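Local coordinates for nitroreductase family protein (Lactobacillus plantarum, PDB 4QLX) that is an FMN-dependent enone reductase that takes part in the saturation of polyunsaturated fatty acids and binds the product 10-oxooctadecanoic acid, at residues A[15-18]-A[19-23]; A[116-119]-A[120-124]; A[143-146]-A[147-151]; A[171-174]-A[175-178]. All blocks are in the same frame, centred on the assembly; numbering follows the deposited sequence.

Interaction 1. Residues A[15-18]-A[19-23]. With FMN (flavin mononucleotide), chain C.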
loop_
_atom_site.group_PDB
_atom_site.type_symbol
_atom_site.label_atom_id
_atom_site.label_comp_id
_atom_site.label_asym_id
_atom_site.label_seq_id
_atom_site.Cartn_x
_atom_site.Cartn_y
_atom_site.Cartn_z
ATOM N N LEU A 15 -0.017 5.811 -14.871
ATOM C CA LEU A 15 0.246 5.776 -13.428
ATOM C C LEU A 15 -0.240 7.029 -12.698
ATOM O O LEU A 15 -0.888 6.938 -11.657
ATOM C CB LEU A 15 1.748 5.579 -13.165
ATOM C CG LEU A 15 2.195 5.421 -11.705
ATOM C CD1 LEU A 15 3.378 4.521 -11.636
ATOM C CD2 LEU A 15 2.564 6.754 -11.058
ATOM N N ALA A 16 0.078 8.196 -13.252
ATOM C CA ALA A 16 -0.294 9.457 -12.625
ATOM C C ALA A 16 -1.813 9.568 -12.480
ATOM O O ALA A 16 -2.332 9.934 -11.418
ATOM C CB ALA A 16 0.260 10.623 -13.424
ATOM N N ASP A 17 -2.527 9.227 -13.542
ATOM C CA ASP A 17 -3.984 9.268 -13.483
ATOM C C ASP A 17 -4.524 8.230 -12.499
ATOM O O ASP A 17 -5.394 8.528 -11.682
ATOM C CB ASP A 17 -4.595 9.046 -14.867
ATOM C CG ASP A 17 -6.116 9.168 -14.856
ATOM O OD1 ASP A 17 -6.622 10.277 -14.608
ATOM O OD2 ASP A 17 -6.804 8.157 -15.094
ATOM N N VAL A 18 -4.001 7.012 -12.568
ATOM C CA VAL A 18 -4.479 5.964 -11.681
ATOM C C VAL A 18 -4.284 6.345 -10.221
ATOM O O VAL A 18 -5.231 6.309 -9.437
ATOM C CB VAL A 18 -3.776 4.620 -11.981
ATOM C CG1 VAL A 18 -4.031 3.617 -10.855
ATOM C CG2 VAL A 18 -4.272 4.073 -13.305
ATOM N N MET A 19 -3.065 6.745 -9.862
ATOM C CA MET A 19 -2.731 7.032 -8.463
ATOM C C MET A 19 -3.167 8.408 -7.952
ATOM O O MET A 19 -3.653 8.527 -6.822
ATOM C CB MET A 19 -1.209 6.877 -8.256
ATOM C CG MET A 19 -0.743 7.062 -6.816
ATOM S SD MET A 19 1.066 6.878 -6.666
ATOM C CE MET A 19 1.291 5.309 -7.513
ATOM N N PHE A 20 -2.986 9.447 -8.762
ATOM C CA PHE A 20 -3.202 10.820 -8.280
ATOM C C PHE A 20 -4.634 11.333 -8.507
ATOM O O PHE A 20 -5.040 12.352 -7.935
ATOM C CB PHE A 20 -2.199 11.769 -8.944
ATOM C CG PHE A 20 -0.765 11.360 -8.764
ATOM C CD1 PHE A 20 -0.363 10.656 -7.633
ATOM C CD2 PHE A 20 0.182 11.675 -9.721
ATOM C CE1 PHE A 20 0.963 10.277 -7.459
ATOM C CE2 PHE A 20 1.514 11.291 -9.559
ATOM C CZ PHE A 20 1.901 10.588 -8.421
ATOM N N ASN A 21 -5.396 10.631 -9.337
ATOM C CA ASN A 21 -6.822 10.935 -9.507
ATOM C C ASN A 21 -7.693 9.857 -8.888
ATOM O O ASN A 21 -8.872 9.723 -9.230
ATOM C CB ASN A 21 -7.186 11.097 -10.983
ATOM C CG ASN A 21 -6.699 12.403 -11.558
ATOM O OD1 ASN A 21 -6.758 13.443 -10.898
ATOM N ND2 ASN A 21 -6.213 12.363 -12.797
ATOM N N ARG A 22 -7.093 9.080 -7.990
ATOM C CA ARG A 22 -7.811 8.065 -7.230
ATOM C C ARG A 22 -8.660 8.729 -6.154
ATOM O O ARG A 22 -8.172 9.576 -5.410
ATOM C CB ARG A 22 -6.837 7.068 -6.575
ATOM C CG ARG A 22 -7.557 5.959 -5.810
ATOM C CD ARG A 22 -6.744 5.410 -4.660
ATOM N NE ARG A 22 -6.293 6.480 -3.773
ATOM C CZ ARG A 22 -7.051 7.059 -2.845
ATOM N NH1 ARG A 22 -8.320 6.673 -2.656
ATOM N NH2 ARG A 22 -6.537 8.031 -2.105
ATOM N N HIS A 23 -9.929 8.336 -6.060
ATOM C CA HIS A 23 -10.760 8.774 -4.956
ATOM C C HIS A 23 -11.515 7.588 -4.403
ATOM O O HIS A 23 -11.803 6.640 -5.129
ATOM C CB HIS A 23 -11.750 9.867 -5.409
ATOM C CG HIS A 23 -11.090 11.082 -5.982
ATOM N ND1 HIS A 23 -10.636 12.122 -5.199
ATOM C CD2 HIS A 23 -10.815 11.429 -7.263
ATOM C CE1 HIS A 23 -10.104 13.053 -5.970
ATOM N NE2 HIS A 23 -10.199 12.656 -7.228
HETATM N N1 FMN C . -14.351 5.024 4.093
HETATM C C2 FMN C . -15.627 4.747 4.539
HETATM O O2 FMN C . -16.596 5.286 4.018
HETATM N N3 FMN C . -15.844 3.870 5.567
HETATM C C4 FMN C . -14.769 3.251 6.161
HETATM O O4 FMN C . -14.948 2.473 7.088
HETATM C C4A FMN C . -13.482 3.532 5.731
HETATM N N5 FMN C . -12.421 2.911 6.338
HETATM C C5A FMN C . -11.136 3.147 5.915
HETATM C C6 FMN C . -10.116 2.478 6.565
HETATM C C7 FMN C . -8.806 2.679 6.169
HETATM C C7M FMN C . -7.690 1.957 6.854
HETATM C C8 FMN C . -8.533 3.553 5.132
HETATM C C8M FMN C . -7.103 3.727 4.739
HETATM C C9 FMN C . -9.566 4.229 4.473
HETATM C C9A FMN C . -10.890 4.027 4.869
HETATM N N10 FMN C . -11.974 4.677 4.262
HETATM C C10 FMN C . -13.263 4.416 4.694
HETATM C "C1'" FMN C . -11.792 5.653 3.126
HETATM C "C2'" FMN C . -11.207 6.975 3.673
HETATM O "O2'" FMN C . -12.194 7.721 4.352
HETATM C "C3'" FMN C . -10.582 7.831 2.574
HETATM O "O3'" FMN C . -9.437 7.153 2.087
HETATM C "C4'" FMN C . -10.127 9.223 3.038
HETATM O "O4'" FMN C . -11.200 10.032 3.472
HETATM C "C5'" FMN C . -9.389 9.939 1.909
HETATM O "O5'" FMN C . -10.209 10.070 0.767
HETATM P P FMN C . -9.751 9.417 -0.636
HETATM O O1P FMN C . -10.862 9.697 -1.626
HETATM O O2P FMN C . -9.550 7.921 -0.467
HETATM O O3P FMN C . -8.463 10.041 -1.123
#
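Asp-17 OD1 accepts a hydrogen bond from Asn-21 ND2 at 2.8 Å. With CG swung away from the backbone N (chi1 -177°), the carboxylate runs toward the amide one turn on. The donor meets OD1 on its anti side, and the carboxylate and amide planes stand 67° apart. The other oxygen, Asp-17 OD2, takes Asn-12 ND2. With an alanine here, the amides of Asn-12 and Asn-21 would probably each lose an acceptor, and the Asn-21 amide would be freer to turn.

The backbone closes the last turn of helix 15-20. Met-19 N bonds Leu-15 O at 2.8 Å, and Phe-20 N bonds Ala-16 O. Asn-21 N reaches Asp-17 O at 3.1 Å. That oxygen also receives Arg-160 NH2, while Val-18 O takes Arg-160 NE. Both carbonyls at this helix end are therefore satisfied. Beside them, Ala-16 CB rests on Phe-20 CD2 at 3.9 Å.

Past the helix, Arg-22 presents the edge of its guanidinium to FMN. Arg-22 NH1 bonds FMN O2P at 2.8 Å and Arg-22 NH2 bonds FMN O3P at 3.0 Å. NH2 also bonds Thr-48 O of the second subunit. This is the FMN phosphate site of a nitroreductase-family dimer.

Interaction 2. Residues A[116-119]-A[120-124]. With KTC (10-oxooctadecanoic acid), chain D.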
loop_
_atom_site.group_PDB
_atom_site.type_symbol
_atom_site.label_atom_id
_atom_site.label_comp_id
_atom_site.label_asym_id
_atom_site.label_seq_id
_atom_site.Cartn_x
_atom_site.Cartn_y
_atom_site.Cartn_z
ATOM N N ILE A 116 19.943 -17.965 -4.646
ATOM C CA ILE A 116 20.783 -17.391 -3.597
ATOM C C ILE A 116 21.839 -18.409 -3.194
ATOM O O ILE A 116 21.668 -19.616 -3.387
ATOM C CB ILE A 116 19.973 -16.968 -2.333
ATOM C CG1 ILE A 116 19.252 -18.168 -1.720
ATOM C CG2 ILE A 116 18.982 -15.849 -2.656
ATOM C CD1 ILE A 116 18.571 -17.862 -0.406
ATOM N N THR A 117 22.938 -17.917 -2.635
ATOM C CA THR A 117 23.974 -18.793 -2.121
ATOM C C THR A 117 23.592 -19.412 -0.788
ATOM O O THR A 117 22.716 -18.910 -0.079
ATOM C CB THR A 117 25.289 -18.039 -1.935
ATOM O OG1 THR A 117 25.158 -17.143 -0.825
ATOM C CG2 THR A 117 25.631 -17.253 -3.195
ATOM N N LYS A 118 24.281 -20.497 -0.442
ATOM C CA LYS A 118 24.099 -21.159 0.844
ATOM C C LYS A 118 24.344 -20.178 1.972
ATOM O O LYS A 118 23.618 -20.149 2.966
ATOM C CB LYS A 118 25.051 -22.353 0.979
ATOM C CG LYS A 118 24.902 -23.114 2.281
ATOM C CD LYS A 118 23.504 -23.710 2.380
ATOM C CE LYS A 118 23.364 -24.588 3.612
ATOM N NZ LYS A 118 22.072 -25.326 3.583
ATOM N N GLU A 119 25.376 -19.363 1.809
ATOM C CA GLU A 119 25.741 -18.405 2.835
ATOM C C GLU A 119 24.628 -17.370 3.021
ATOM O O GLU A 119 24.275 -17.014 4.148
ATOM C CB GLU A 119 27.055 -17.723 2.472
ATOM C CG GLU A 119 27.419 -16.599 3.403
ATOM C CD GLU A 119 28.106 -15.465 2.681
ATOM O OE1 GLU A 119 27.406 -14.705 1.968
ATOM O OE2 GLU A 119 29.345 -15.343 2.818
ATOM N N ARG A 120 24.069 -16.913 1.906
ATOM C CA ARG A 120 22.970 -15.953 1.934
ATOM C C ARG A 120 21.748 -16.551 2.643
ATOM O O ARG A 120 21.175 -15.935 3.542
ATOM C CB ARG A 120 22.622 -15.515 0.506
ATOM C CG ARG A 120 21.687 -14.317 0.423
ATOM C CD ARG A 120 22.165 -13.196 1.346
ATOM N NE ARG A 120 21.480 -11.934 1.092
ATOM C CZ ARG A 120 21.395 -10.947 1.973
ATOM N NH1 ARG A 120 21.945 -11.086 3.175
ATOM N NH2 ARG A 120 20.756 -9.827 1.655
ATOM N N LEU A 121 21.376 -17.765 2.245
ATOM C CA LEU A 121 20.292 -18.499 2.890
ATOM C C LEU A 121 20.467 -18.586 4.402
ATOM O O LEU A 121 19.512 -18.416 5.166
ATOM C CB LEU A 121 20.188 -19.904 2.299
ATOM C CG LEU A 121 19.175 -20.810 2.995
ATOM C CD1 LEU A 121 17.749 -20.419 2.619
ATOM C CD2 LEU A 121 19.431 -22.288 2.702
ATOM N N ASP A 122 21.693 -18.854 4.837
ATOM C CA ASP A 122 21.973 -18.978 6.260
ATOM C C ASP A 122 21.788 -17.637 6.974
ATOM O O ASP A 122 21.332 -17.599 8.114
ATOM C CB ASP A 122 23.390 -19.517 6.487
ATOM C CG ASP A 122 23.556 -20.968 6.020
ATOM O OD1 ASP A 122 22.528 -21.651 5.779
ATOM O OD2 ASP A 122 24.723 -21.429 5.907
ATOM N N GLN A 123 22.127 -16.537 6.300
ATOM C CA GLN A 123 21.909 -15.208 6.869
ATOM C C GLN A 123 20.401 -14.964 7.049
ATOM O O GLN A 123 19.951 -14.519 8.113
ATOM C CB GLN A 123 22.545 -14.124 5.985
ATOM C CG GLN A 123 24.092 -14.254 5.858
ATOM C CD GLN A 123 24.708 -13.289 4.839
ATOM O OE1 GLN A 123 23.994 -12.551 4.152
ATOM N NE2 GLN A 123 26.047 -13.296 4.738
ATOM N N ILE A 124 19.628 -15.297 6.020
ATOM C CA ILE A 124 18.183 -15.055 6.029
ATOM C C ILE A 124 17.472 -15.889 7.099
ATOM O O ILE A 124 16.665 -15.360 7.871
ATOM C CB ILE A 124 17.560 -15.349 4.651
ATOM C CG1 ILE A 124 18.230 -14.499 3.568
ATOM C CG2 ILE A 124 16.040 -15.086 4.659
ATOM C CD1 ILE A 124 17.826 -14.889 2.159
HETATM O O1 KTC D . 19.350 -10.153 -2.493
HETATM C C17 KTC D . 19.588 -11.297 -2.116
HETATM O O KTC D . 20.813 -11.807 -2.280
HETATM C C16 KTC D . 18.500 -12.117 -1.467
HETATM C C15 KTC D . 17.561 -11.154 -0.764
HETATM C C14 KTC D . 17.354 -11.585 0.672
HETATM C C13 KTC D . 15.913 -12.019 0.847
HETATM C C12 KTC D . 15.188 -11.044 1.750
HETATM C C11 KTC D . 15.360 -11.441 3.200
HETATM C C10 KTC D . 14.076 -11.104 3.938
HETATM C C9 KTC D . 14.229 -9.791 4.687
HETATM C C8 KTC D . 12.873 -9.405 5.202
HETATM O O2 KTC D . 11.926 -9.345 4.423
HETATM C C7 KTC D . 12.720 -9.095 6.672
HETATM C C6 KTC D . 11.315 -8.590 6.940
HETATM C C5 KTC D . 11.246 -7.823 8.251
HETATM C C4 KTC D . 10.779 -8.737 9.372
HETATM C C3 KTC D . 10.723 -7.992 10.705
HETATM C C2 KTC D . 10.689 -8.988 11.860
HETATM C C1 KTC D . 9.726 -10.131 11.551
HETATM C C KTC D . 9.559 -11.087 12.714
#
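Arg-120 N donates to Thr-117 OG1 at 2.9 Å. Thr-117 is the N-cap, and its chi1 of 71° turns the hydroxyl back toward the first turn of helix 118-133. The Arg-120 chain bends at chi2 (48°) and runs to the bound 10-oxooctadecanoic acid. There Arg-120 NE makes a weak hydrogen bond to carboxylate atom O of the ligand at 3.4 Å, with the carboxylate at the guanidinium edge. Arg-120 NH1 donates to Gln-123 OE1 at 2.7 Å, which probably steadies the guanidinium.

Leu-121 N bonds Thr-117 O. Its side chain crosses Ile-116 at about a right angle, with Leu-121 CB on Ile-116 CD1 at 3.8 Å. Asp-122 N bonds Lys-118 O. The Asp-122 carboxylate lies near Lys-118, but Asp-122 OD1 and Lys-118 NZ are 4.3 Å apart, too far for a salt bridge. Lys-118 also makes a cation-pi contact with Tyr-111. Gln-123 N bonds Glu-119 O. Ile-124 CD1 meets Ile-116 CD1 at 4.0 Å and ligand C14 at 3.7 Å.

Phe-79 of the second subunit packs on Arg-120 and Ile-124. The whole is a threonine-capped helix start forming one wall of the oxo fatty acid pocket at the subunit interface.

Interaction 3. Residues A[143-146]-A[147-151]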
loop_
_atom_site.group_PDB
_atom_site.type_symbol
_atom_site.label_atom_id
_atom_site.label_comp_id
_atom_site.label_asym_id
_atom_site.label_seq_id
_atom_site.Cartn_x
_atom_site.Cartn_y
_atom_site.Cartn_z
ATOM N N ASP A 143 2.684 -7.563 11.955
ATOM C CA ASP A 143 3.361 -8.004 10.739
ATOM C C ASP A 143 2.348 -8.332 9.634
ATOM O O ASP A 143 2.473 -7.883 8.490
ATOM C CB ASP A 143 4.235 -9.229 11.048
ATOM C CG ASP A 143 4.909 -9.816 9.815
ATOM O OD1 ASP A 143 4.293 -10.660 9.113
ATOM O OD2 ASP A 143 6.088 -9.460 9.568
ATOM N N ALA A 144 1.340 -9.122 9.973
ATOM C CA ALA A 144 0.378 -9.523 8.965
ATOM C C ALA A 144 -0.433 -8.301 8.511
ATOM O O ALA A 144 -0.784 -8.193 7.337
ATOM C CB ALA A 144 -0.533 -10.624 9.502
ATOM N N THR A 145 -0.704 -7.374 9.429
ATOM C CA THR A 145 -1.489 -6.171 9.084
ATOM C C THR A 145 -0.759 -5.310 8.044
ATOM O O THR A 145 -1.369 -4.806 7.095
ATOM C CB THR A 145 -1.821 -5.317 10.346
ATOM O OG1 THR A 145 -2.698 -6.049 11.219
ATOM C CG2 THR A 145 -2.480 -3.997 9.966
ATOM N N ILE A 146 0.550 -5.167 8.193
ATOM C CA ILE A 146 1.318 -4.422 7.201
ATOM C C ILE A 146 1.234 -5.048 5.801
ATOM O O ILE A 146 0.955 -4.346 4.842
ATOM C CB ILE A 146 2.797 -4.303 7.599
ATOM C CG1 ILE A 146 2.935 -3.549 8.920
ATOM C CG2 ILE A 146 3.573 -3.579 6.508
ATOM C CD1 ILE A 146 4.380 -3.481 9.439
ATOM N N ASP A 147 1.470 -6.359 5.690
ATOM C CA ASP A 147 1.338 -7.060 4.402
ATOM C C ASP A 147 -0.060 -6.838 3.768
ATOM O O ASP A 147 -0.194 -6.612 2.567
ATOM C CB ASP A 147 1.562 -8.563 4.563
ATOM C CG ASP A 147 3.007 -8.939 4.907
ATOM O OD1 ASP A 147 3.901 -8.060 4.965
ATOM O OD2 ASP A 147 3.236 -10.151 5.123
ATOM N N CYS A 148 -1.095 -6.927 4.590
ATOM C CA CYS A 148 -2.466 -6.799 4.097
ATOM C C CYS A 148 -2.765 -5.392 3.612
ATOM O O CYS A 148 -3.596 -5.186 2.731
ATOM C CB CYS A 148 -3.459 -7.177 5.186
ATOM S SG CYS A 148 -3.536 -8.941 5.487
ATOM N N SER A 149 -2.092 -4.423 4.212
ATOM C CA SER A 149 -2.307 -3.026 3.852
ATOM C C SER A 149 -1.600 -2.699 2.543
ATOM O O SER A 149 -2.129 -1.953 1.728
ATOM C CB SER A 149 -1.823 -2.102 4.984
ATOM O OG SER A 149 -2.458 -2.434 6.214
ATOM N N VAL A 150 -0.404 -3.247 2.318
ATOM C CA VAL A 150 0.269 -2.910 1.065
ATOM C C VAL A 150 -0.384 -3.624 -0.112
ATOM O O VAL A 150 -0.414 -3.074 -1.219
ATOM C CB VAL A 150 1.797 -3.216 1.078
ATOM C CG1 VAL A 150 2.495 -2.422 2.190
ATOM C CG2 VAL A 150 2.084 -4.725 1.202
ATOM N N VAL A 151 -0.905 -4.836 0.096
ATOM C CA VAL A 151 -1.591 -5.506 -1.005
ATOM C C VAL A 151 -2.951 -4.824 -1.231
ATOM O O VAL A 151 -3.419 -4.720 -2.367
ATOM C CB VAL A 151 -1.749 -7.051 -0.767
ATOM C CG1 VAL A 151 -2.873 -7.361 0.213
ATOM C CG2 VAL A 151 -2.024 -7.768 -2.085
HETATM O O HOH W 1 4.949 -6.966 7.629
HETATM O O HOH W 2 4.966 -11.131 6.662
#
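Thr-145 O is gripped twice by Ser-149. Ser-149 N donates to Thr-145 O at 3.0 Å, and Ser-149 OG donates to Thr-145 O at 2.8 Å. The two donors come from opposite faces of the carbonyl plane. This is a serine folded back on the preceding turn of an alpha helix, here helix 137-161, whose buried face packs against the second subunit. Chi1 of -56° places OG on the side of its own backbone N, facing that carbonyl. Thr-145 OG1 in turn bonds Lys-141 O. Ser-149 packs on Ser-149 of the second subunit, and Ile-146 touches FMN.

On another side of the helix stand two acidic residues. Asp-147 N bonds Asp-143 O only weakly. The two side chains run at a slant, their carboxylate planes turned by 68°. Asp-143 OD1 and Asp-147 OD2 are 4.2 Å apart. Protein donors reach three of the four carboxylate oxygens. Tyr-132 OH bonds Asp-143 OD2, Ala-52 N bonds Asp-147 OD1, and Ser-57 N bonds Asp-147 OD2. Like charges this close would probably repel, and the surrounding donors would probably ease that.

Two waters join the pair. One meets Asp-143 OD1 and spans to Asp-147 OD2. The other sits 2.8 Å from Asp-143 O and 3.1 Å from Asp-147 OD1.

Interaction 4. Residues A[171-174]-A[175-178]. With KTC (10-oxooctadecanoic acid), chain I.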
loop_
_atom_site.group_PDB
_atom_site.type_symbol
_atom_site.label_atom_id
_atom_site.label_comp_id
_atom_site.label_asym_id
_atom_site.label_seq_id
_atom_site.Cartn_x
_atom_site.Cartn_y
_atom_site.Cartn_z
ATOM N N GLY A 171 -14.327 0.020 8.796
ATOM C CA GLY A 171 -15.448 0.259 9.693
ATOM C C GLY A 171 -16.228 -1.030 9.845
ATOM O O GLY A 171 -17.259 -1.225 9.191
ATOM N N ILE A 172 -15.712 -1.931 10.679
ATOM C CA ILE A 172 -16.280 -3.264 10.810
ATOM C C ILE A 172 -16.383 -3.699 12.258
ATOM O O ILE A 172 -15.865 -3.044 13.148
ATOM C CB ILE A 172 -15.444 -4.304 10.042
ATOM C CG1 ILE A 172 -14.009 -4.340 10.587
ATOM C CG2 ILE A 172 -15.444 -3.985 8.554
ATOM C CD1 ILE A 172 -13.132 -5.444 9.978
ATOM N N ASP A 173 -17.070 -4.810 12.483
ATOM C CA ASP A 173 -17.110 -5.443 13.791
ATOM C C ASP A 173 -15.901 -6.371 13.910
ATOM O O ASP A 173 -15.919 -7.497 13.415
ATOM C CB ASP A 173 -18.425 -6.208 13.967
ATOM C CG ASP A 173 -18.605 -6.771 15.369
ATOM O OD1 ASP A 173 -17.623 -7.227 15.986
ATOM O OD2 ASP A 173 -19.745 -6.756 15.863
ATOM N N PHE A 174 -14.855 -5.902 14.580
ATOM C CA PHE A 174 -13.594 -6.632 14.589
ATOM C C PHE A 174 -13.647 -7.934 15.381
ATOM O O PHE A 174 -12.836 -8.824 15.157
ATOM C CB PHE A 174 -12.479 -5.741 15.126
ATOM C CG PHE A 174 -11.991 -4.734 14.127
ATOM C CD1 PHE A 174 -10.998 -5.071 13.216
ATOM C CD2 PHE A 174 -12.525 -3.454 14.088
ATOM C CE1 PHE A 174 -10.549 -4.151 12.284
ATOM C CE2 PHE A 174 -12.076 -2.533 13.156
ATOM C CZ PHE A 174 -11.087 -2.882 12.255
ATOM N N GLU A 175 -14.608 -8.058 16.287
ATOM C CA GLU A 175 -14.733 -9.282 17.066
ATOM C C GLU A 175 -15.574 -10.325 16.329
ATOM O O GLU A 175 -15.578 -11.489 16.710
ATOM C CB GLU A 175 -15.331 -8.997 18.455
ATOM C CG GLU A 175 -14.653 -7.856 19.228
ATOM C CD GLU A 175 -15.060 -6.454 18.754
ATOM O OE1 GLU A 175 -16.132 -6.316 18.118
ATOM O OE2 GLU A 175 -14.292 -5.493 19.005
ATOM N N LYS A 176 -16.255 -9.917 15.260
ATOM C CA LYS A 176 -17.198 -10.800 14.563
ATOM C C LYS A 176 -16.804 -11.161 13.140
ATOM O O LYS A 176 -17.314 -12.142 12.585
ATOM C CB LYS A 176 -18.595 -10.164 14.511
ATOM C CG LYS A 176 -19.437 -10.379 15.737
ATOM C CD LYS A 176 -20.827 -9.784 15.541
ATOM C CE LYS A 176 -21.554 -10.436 14.379
ATOM N NZ LYS A 176 -22.892 -9.822 14.150
ATOM N N MET A 177 -15.924 -10.368 12.532
ATOM C CA MET A 177 -15.668 -10.514 11.102
ATOM C C MET A 177 -15.080 -11.875 10.728
ATOM O O MET A 177 -15.528 -12.499 9.771
ATOM C CB MET A 177 -14.748 -9.404 10.597
ATOM C CG MET A 177 -14.464 -9.481 9.093
ATOM S SD MET A 177 -15.935 -9.492 8.029
ATOM C CE MET A 177 -16.460 -7.783 8.134
ATOM N N ILE A 178 -14.083 -12.338 11.469
ATOM C CA ILE A 178 -13.432 -13.592 11.099
ATOM C C ILE A 178 -14.415 -14.769 11.154
ATOM O O ILE A 178 -14.479 -15.552 10.205
ATOM C CB ILE A 178 -12.182 -13.882 11.980
ATOM C CG1 ILE A 178 -11.083 -12.859 11.697
ATOM C CG2 ILE A 178 -11.648 -15.291 11.729
ATOM C CD1 ILE A 178 -10.636 -12.802 10.246
HETATM O O1 KTC I . -20.928 11.725 1.194
HETATM C C17 KTC I . -19.797 11.245 1.144
HETATM O O KTC I . -19.176 11.112 -0.030
HETATM C C16 KTC I . -19.096 10.810 2.408
HETATM C C15 KTC I . -17.787 11.575 2.532
HETATM C C14 KTC I . -16.691 10.675 3.085
HETATM C C13 KTC I . -17.006 10.232 4.506
HETATM C C12 KTC I . -15.856 9.433 5.097
HETATM C C11 KTC I . -15.989 9.357 6.612
HETATM C C10 KTC I . -14.846 8.548 7.228
HETATM C C9 KTC I . -15.009 7.064 6.947
HETATM C C8 KTC I . -13.745 6.373 7.387
HETATM O O2 KTC I . -12.682 6.602 6.816
HETATM C C7 KTC I . -13.801 5.408 8.546
HETATM C C6 KTC I . -12.400 4.868 8.797
HETATM C C5 KTC I . -12.484 3.495 9.444
HETATM C C4 KTC I . -12.376 3.619 10.956
HETATM C C3 KTC I . -13.081 2.432 11.583
HETATM C C2 KTC I . -12.290 1.883 12.757
HETATM C C1 KTC I . -13.221 1.223 13.775
HETATM C C KTC I . -14.144 0.190 13.155
HETATM O O HOH W 3 -12.795 -11.142 13.983
HETATM O O HOH W 4 -15.360 -3.719 16.607
#
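Ile-172 and Met-177 cross at about a right angle, with Ile-172 CG2 against Met-177 CE at 4.0 Å. Ile-172 also turns CG1 over one face of the Phe-174 ring, 3.6 Å above its centre. One face of the ring is thus covered by Ile-172, and the edge goes to the ligand. Phe-174 CE2 meets the terminal methyl C of 10-oxooctadecanoic acid at 3.4 Å, in the ring plane. Arg-120 NE of the second subunit hydrogen-bonds this ligand.

Asp-173 points its carboxylate, CG opposite the backbone N (chi1 -174°), forward over the turn, to Glu-175 and Lys-176. Asp-173 OD1 accepts weakly from Glu-175 N at 3.1 Å, which makes a loose Asx turn. Asp-173 OD2 lies alongside the aliphatic part of Lys-176, 3.2 Å from Lys-176 CD. The lysine ammonium goes to Gln-74 O instead. Asp-173 O takes Lys-176 N, which sits well above the carbonyl plane, and more weakly Met-177 N. These bonds lead the chain into helix 177-181. An alanine here in place of Asp-173 would probably leave Glu-175 N without its side-chain acceptor and open a gap beside the Lys-176 chain.

Asp-173 and Glu-175 also cross at about a right angle, their carboxylate planes 67° apart. Asp-173 OD1 and Glu-175 OE1 come to 2.8 Å, though both are acceptors. A water bonds Glu-175 OE1 and Phe-174 N. Such closeness implies that the pair would repel if both were charged, so the affinity of one for a proton is probably raised. The apolar side, by contrast, suits a hydrocarbon tail.

The four contacts follow one another along the chain without overlap. Interactions 1, 2 and 3 lie on helices 15-20, 118-133 and 137-161. Interaction 4 leads from strand 165-169, an outer strand of the sheet within this chain, into helix 177-181. Interactions 3 and 4 have centres about 17 Å apart, and interactions 2 and 4 about 40 Å. No two touch. The first three meet the second subunit. Interaction 1 serves the phosphate of an FMN, and interaction 4 lies near its flavin ring. Interaction 2 meets the acid end of one product molecule, while interaction 4 meets the tail of the other. Each product pocket thus draws on both subunits.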